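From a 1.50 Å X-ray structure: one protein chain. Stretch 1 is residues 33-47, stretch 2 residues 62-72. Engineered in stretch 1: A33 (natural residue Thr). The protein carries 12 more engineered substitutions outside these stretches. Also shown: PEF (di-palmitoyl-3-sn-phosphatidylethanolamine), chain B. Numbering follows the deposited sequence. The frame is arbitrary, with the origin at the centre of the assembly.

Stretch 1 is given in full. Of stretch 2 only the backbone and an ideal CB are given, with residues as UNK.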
# COMPACT_ATOMS: atom_id res chain seq x y z
N ALA A 33 -5.11 10.01 13.41
CA ALA A 33 -4.12 9.63 14.43
C ALA A 33 -3.46 8.30 14.08
O ALA A 33 -2.25 8.14 14.23
CB ALA A 33 -4.77 9.56 15.81
N THR A 34 -4.26 7.36 13.60
CA THR A 34 -3.79 6.04 13.19
C THR A 34 -2.78 6.15 12.05
O THR A 34 -1.70 5.56 12.09
CB THR A 34 -4.95 5.12 12.79
OG1 THR A 34 -5.82 4.95 13.92
CG2 THR A 34 -4.45 3.75 12.34
N VAL A 35 -3.13 6.93 11.03
CA VAL A 35 -2.24 7.14 9.90
C VAL A 35 -0.95 7.82 10.36
O VAL A 35 0.15 7.35 10.04
CB VAL A 35 -2.91 7.96 8.77
CG1 VAL A 35 -1.90 8.33 7.70
CG2 VAL A 35 -4.07 7.18 8.16
N LYS A 36 -1.07 8.91 11.11
CA LYS A 36 0.10 9.66 11.56
C LYS A 36 1.07 8.78 12.36
O LYS A 36 2.28 8.81 12.13
CB LYS A 36 -0.30 10.88 12.40
CG LYS A 36 0.89 11.75 12.80
CD LYS A 36 0.49 12.90 13.71
CE LYS A 36 1.72 13.52 14.37
NZ LYS A 36 2.51 12.54 15.19
N THR A 37 0.53 8.01 13.30
CA THR A 37 1.34 7.13 14.13
C THR A 37 2.08 6.09 13.28
O THR A 37 3.28 5.88 13.47
CB THR A 37 0.47 6.45 15.21
OG1 THR A 37 -0.11 7.46 16.04
CG2 THR A 37 1.31 5.51 16.08
N ALA A 38 1.37 5.48 12.33
CA ALA A 38 1.95 4.47 11.45
C ALA A 38 3.05 5.03 10.56
O ALA A 38 4.13 4.45 10.44
CB ALA A 38 0.86 3.81 10.61
N VAL A 39 2.79 6.17 9.93
CA VAL A 39 3.77 6.79 9.05
C VAL A 39 5.01 7.23 9.83
O VAL A 39 6.14 7.05 9.36
CB VAL A 39 3.16 7.94 8.22
CG1 VAL A 39 4.23 8.69 7.44
CG2 VAL A 39 2.11 7.39 7.27
N ASP A 40 4.82 7.79 11.01
CA ASP A 40 5.94 8.17 11.88
C ASP A 40 6.78 6.96 12.25
O ASP A 40 8.00 7.04 12.31
CB ASP A 40 5.46 8.84 13.16
CG ASP A 40 4.99 10.26 12.96
OD1 ASP A 40 5.35 10.88 11.93
OD2 ASP A 40 4.27 10.76 13.85
N ASP A 41 6.11 5.84 12.51
CA ASP A 41 6.77 4.59 12.85
C ASP A 41 7.64 4.11 11.69
O ASP A 41 8.80 3.75 11.88
CB ASP A 41 5.72 3.55 13.24
CG ASP A 41 6.29 2.37 13.98
OD1 ASP A 41 7.45 2.44 14.45
OD2 ASP A 41 5.57 1.37 14.10
N VAL A 42 7.08 4.12 10.48
CA VAL A 42 7.82 3.77 9.28
C VAL A 42 9.06 4.66 9.12
O VAL A 42 10.17 4.14 8.97
CB VAL A 42 6.92 3.85 8.02
CG1 VAL A 42 7.75 3.74 6.72
CG2 VAL A 42 5.86 2.76 8.07
N LEU A 43 8.87 5.97 9.19
CA LEU A 43 9.97 6.92 8.99
C LEU A 43 11.07 6.75 10.04
O LEU A 43 12.25 6.69 9.70
CB LEU A 43 9.46 8.37 8.95
CG LEU A 43 8.60 8.76 7.75
CD1 LEU A 43 8.01 10.14 7.94
CD2 LEU A 43 9.41 8.71 6.44
N ALA A 44 10.68 6.65 11.31
CA ALA A 44 11.64 6.50 12.41
C ALA A 44 12.43 5.20 12.29
O ALA A 44 13.64 5.17 12.54
CB ALA A 44 10.94 6.57 13.75
N THR A 45 11.74 4.12 11.92
CA THR A 45 12.39 2.82 11.75
C THR A 45 13.45 2.86 10.65
O THR A 45 14.59 2.40 10.86
CB THR A 45 11.36 1.71 11.49
OG1 THR A 45 10.39 1.69 12.55
CG2 THR A 45 12.03 0.34 11.40
N ILE A 46 13.11 3.42 9.50
CA ILE A 46 14.07 3.57 8.40
C ILE A 46 15.29 4.40 8.84
O ILE A 46 16.44 4.01 8.60
CB ILE A 46 13.43 4.19 7.13
CG1 ILE A 46 12.31 3.30 6.59
CG2 ILE A 46 14.49 4.42 6.05
CD1 ILE A 46 11.41 3.98 5.57
N LYS A 47 15.03 5.54 9.48
CA LYS A 47 16.11 6.45 9.88
C LYS A 47 17.07 5.80 10.89
O LYS A 47 18.26 6.14 10.93
CB LYS A 47 15.54 7.76 10.40
CG LYS A 47 14.90 8.63 9.32
CD LYS A 47 14.17 9.83 9.91
CE LYS A 47 13.27 10.49 8.88
NZ LYS A 47 12.50 11.61 9.50
N UNK A 62 10.24 -6.85 5.96
CA UNK A 62 10.00 -6.94 7.40
C UNK A 62 9.44 -5.63 7.97
O UNK A 62 8.54 -5.65 8.81
CB UNK A 62 11.30 -7.31 8.12
N UNK A 63 9.96 -4.49 7.49
CA UNK A 63 9.43 -3.17 7.83
C UNK A 63 7.95 -3.05 7.51
O UNK A 63 7.15 -2.59 8.33
CB UNK A 63 10.21 -2.08 7.09
N UNK A 64 7.58 -3.48 6.31
CA UNK A 64 6.19 -3.42 5.87
C UNK A 64 5.31 -4.33 6.74
O UNK A 64 4.25 -3.92 7.20
CB UNK A 64 6.08 -3.82 4.40
N UNK A 65 5.77 -5.56 6.96
CA UNK A 65 5.02 -6.51 7.78
C UNK A 65 4.82 -6.04 9.21
O UNK A 65 3.75 -6.24 9.79
CB UNK A 65 5.73 -7.86 7.79
N UNK A 66 5.83 -5.41 9.79
CA UNK A 66 5.77 -5.03 11.20
C UNK A 66 5.15 -3.66 11.43
O UNK A 66 4.47 -3.45 12.44
CB UNK A 66 7.18 -5.05 11.80
N UNK A 67 5.38 -2.73 10.51
CA UNK A 67 5.02 -1.33 10.75
C UNK A 67 3.84 -0.84 9.91
O UNK A 67 3.25 0.19 10.24
CB UNK A 67 6.23 -0.44 10.47
N UNK A 68 3.50 -1.56 8.84
CA UNK A 68 2.39 -1.14 7.98
C UNK A 68 1.20 -2.10 8.04
O UNK A 68 0.07 -1.68 8.29
CB UNK A 68 2.87 -1.02 6.53
N UNK A 69 1.47 -3.39 7.82
CA UNK A 69 0.42 -4.42 7.79
C UNK A 69 -0.57 -4.39 8.97
O UNK A 69 -1.78 -4.47 8.75
CB UNK A 69 1.08 -5.80 7.75
N UNK A 70 -0.07 -4.27 10.23
CA UNK A 70 -1.01 -4.22 11.35
C UNK A 70 -1.98 -3.02 11.33
O UNK A 70 -2.98 -3.03 12.05
CB UNK A 70 -0.22 -4.20 12.66
N UNK A 71 -1.67 -2.01 10.52
CA UNK A 71 -2.50 -0.82 10.41
C UNK A 71 -3.20 -0.72 9.06
O UNK A 71 -3.74 0.33 8.72
CB UNK A 71 -1.65 0.43 10.64
N UNK A 72 -3.17 -1.80 8.30
CA UNK A 72 -3.70 -1.81 6.94
C UNK A 72 -4.67 -2.96 6.73
O UNK A 72 -4.69 -3.92 7.51
CB UNK A 72 -2.56 -1.90 5.92
C2 PEF B . 9.94 9.50 -3.62
C1 PEF B . 10.72 10.29 -4.67
N PEF B . 15.16 9.76 -8.57
C3 PEF B . 10.27 10.02 -2.24
C4 PEF B . 12.95 9.49 -7.55
C5 PEF B . 13.72 9.65 -8.86
C10 PEF B . 7.99 8.49 -4.41
C11 PEF B . 6.47 8.37 -4.44
C12 PEF B . 5.93 8.18 -3.02
C13 PEF B . 6.30 6.79 -2.53
C14 PEF B . 5.56 6.44 -1.25
C15 PEF B . 5.91 5.02 -0.83
C16 PEF B . 4.95 4.52 0.25
C17 PEF B . 5.09 3.02 0.47
C18 PEF B . 4.17 2.25 -0.48
C19 PEF B . 3.50 1.09 0.24
C20 PEF B . 4.39 -0.16 0.23
C21 PEF B . 3.74 -1.30 1.01
C22 PEF B . 2.63 -1.96 0.20
C23 PEF B . 2.15 -3.24 0.88
C24 PEF B . 0.91 -2.99 1.74
C25 PEF B . 0.76 -4.07 2.80
C30 PEF B . 9.62 9.87 -0.01
C31 PEF B . 9.03 9.37 1.16
C32 PEF B . 8.53 8.07 1.11
C33 PEF B . 8.17 7.57 2.52
C34 PEF B . 6.66 7.60 2.80
C35 PEF B . 6.23 6.50 3.80
C36 PEF B . 4.85 6.29 3.75
C37 PEF B . 4.44 5.18 4.51
C38 PEF B . 3.05 5.02 4.43
C39 PEF B . 2.56 3.73 5.10
C40 PEF B . 1.09 3.43 4.77
C41 PEF B . 0.95 2.61 3.47
C42 PEF B . -0.39 1.87 3.40
C43 PEF B . -0.72 1.44 1.97
C44 PEF B . -2.00 0.60 1.91
C45 PEF B . -2.34 0.18 0.48
O4 PEF B . 8.69 7.58 -4.87
O5 PEF B . 10.06 11.01 0.05
O2 PEF B . 8.53 9.62 -3.86
O3 PEF B . 9.74 9.17 -1.19
O1P PEF B . 13.13 12.22 -4.84
O2P PEF B . 14.51 10.09 -5.11
O3P PEF B . 12.09 9.91 -4.62
O4P PEF B . 12.89 10.75 -6.87
P PEF B . 13.24 10.81 -5.29

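Stretch 1 is one helix, and the helical part of stretch 2 runs past it at 146°, nearer antiparallel than parallel.

Position 62 is helical, and nothing of stretch 1 lies within 5.5 Å of its ideal CB. Many residues would suit. It is Q62, which makes no contact here.

Position 63 points toward stretch 1. Its ideal CB is 5.3 Å from T45 CG2, and V42 and I46 lie beyond. The gap is wide and its lining largely apolar. Leucine, isoleucine or methionine would suit; alanine would not span it. The residue is L63, with chi1 t and chi2 p. Its CD1 lies 3.6 Å from T45 CG2, and its CD2 lies 3.8 Å from I46 CG1.

Position 64 points away from stretch 1, toward the lipid chains. An apolar residue fits. It is V64, whose CG1 is 4.0 Å from PEF C23.

Position 65 is helical and out of reach of stretch 1, which sets no demand. It is D65, hydrogen-bonded elsewhere in the structure.

Position 66 points sideways and has no neighbour in stretch 1 near its ideal CB. Many residues fit. It is Q66, without contact.

Position 67 points toward stretch 1, where the two backbones are closest: its CA is 6.0 Å from V42 CA. The ideal CB is 4.0 Å from V42 CG2 and 4.1 Å from D41 OD2. An apolar stem is therefore wanted, and the carboxylate favours a positive end. Lysine or arginine would suit, and glutamine is possible. The residue is K67. Its CD packs 3.3 Å from D41 OD2, and its CE is 3.7 Å from T45 OG1. T45 OG1 is already a donor to D41 O, at 2.7 Å. No salt bridge forms, since K67 NZ stays 4.3 Å from D41 OD1. A water bridges them instead: it donates to D41 OD1 and accepts from K67 NZ. A second water donates to both D41 OD2 and K67 O.

Position 68 points sideways, its ideal CB 5.1 Å from V42 CG2. Lipid carbons lie beyond. A long apolar residue suits: leucine, isoleucine or methionine. It is I68, with chi1 m. CG1 packs 3.6 Å from V42 CG2, while CD1 reaches 3.8 Å from PEF C39.

Position 69 is out of reach of stretch 1 and lies in a 3-10 segment. An apolar residue could meet the lipid. It is V69, whose CG2 is 3.9 Å from PEF C25.

Position 70 has phi -62°, which proline allows, as do many others. It is P70, clear of stretch 1.

Position 71 points toward stretch 1, its ideal CB 4.2 Å from A38 CB and 4.7 Å from T34 CG2. A side chain with an aliphatic stem suits; no charge beside it dictates the end. It is R71. Its CG lies 4.0 Å from A38 CB, and its CD lies 4.3 Å from T34 CG2.

Position 72 is extended and out of reach, so stretch 1 sets no limit and many residues would suit. It is A72.

Stretch 2, residues 62-72: QLVDQKIVPRA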
# COMPACT_ATOMS: atom_id res chain seq x y z
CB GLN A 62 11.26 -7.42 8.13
CG GLN A 62 11.61 -8.88 7.78
CD GLN A 62 13.03 -9.28 8.12
OE1 GLN A 62 13.90 -8.43 8.32
NE2 GLN A 62 13.27 -10.58 8.18
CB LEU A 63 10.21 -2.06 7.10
CG LEU A 63 9.66 -0.63 7.10
CD1 LEU A 63 9.96 0.08 8.41
CD2 LEU A 63 10.23 0.17 5.95
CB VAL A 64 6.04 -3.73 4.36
CG1 VAL A 64 4.57 -3.85 3.98
CG2 VAL A 64 6.72 -2.64 3.53
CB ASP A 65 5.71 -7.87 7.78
CG ASP A 65 5.44 -8.65 6.52
OD1 ASP A 65 4.47 -8.29 5.81
OD2 ASP A 65 6.18 -9.61 6.25
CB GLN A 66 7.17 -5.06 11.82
CG GLN A 66 7.81 -6.44 11.87
CD GLN A 66 9.31 -6.36 12.03
OE1 GLN A 66 9.86 -5.34 12.46
NE2 GLN A 66 10.00 -7.45 11.69
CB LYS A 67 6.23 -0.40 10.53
CG LYS A 67 7.54 -0.83 11.23
CD LYS A 67 7.38 -1.00 12.73
CE LYS A 67 8.68 -1.51 13.34
NZ LYS A 67 8.57 -1.72 14.81
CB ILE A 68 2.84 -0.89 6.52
CG1 ILE A 68 3.84 0.27 6.49
CG2 ILE A 68 1.64 -0.58 5.61
CD1 ILE A 68 4.53 0.46 5.14
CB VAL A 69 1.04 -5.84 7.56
CG1 VAL A 69 0.04 -6.95 7.86
CG2 VAL A 69 1.55 -5.96 6.14
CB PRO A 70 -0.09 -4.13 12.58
CG PRO A 70 1.22 -4.67 12.12
CD PRO A 70 1.33 -4.21 10.70
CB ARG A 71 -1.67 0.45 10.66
CG ARG A 71 -0.94 0.47 12.00
CD ARG A 71 -1.90 0.40 13.17
NE ARG A 71 -1.19 0.27 14.43
CZ ARG A 71 -1.77 -0.01 15.59
NH1 ARG A 71 -3.08 -0.20 15.66
NH2 ARG A 71 -1.04 -0.10 16.70
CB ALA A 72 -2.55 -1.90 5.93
O HOH W 1 3.10 1.01 12.83
O HOH W 2 8.68 0.73 16.16
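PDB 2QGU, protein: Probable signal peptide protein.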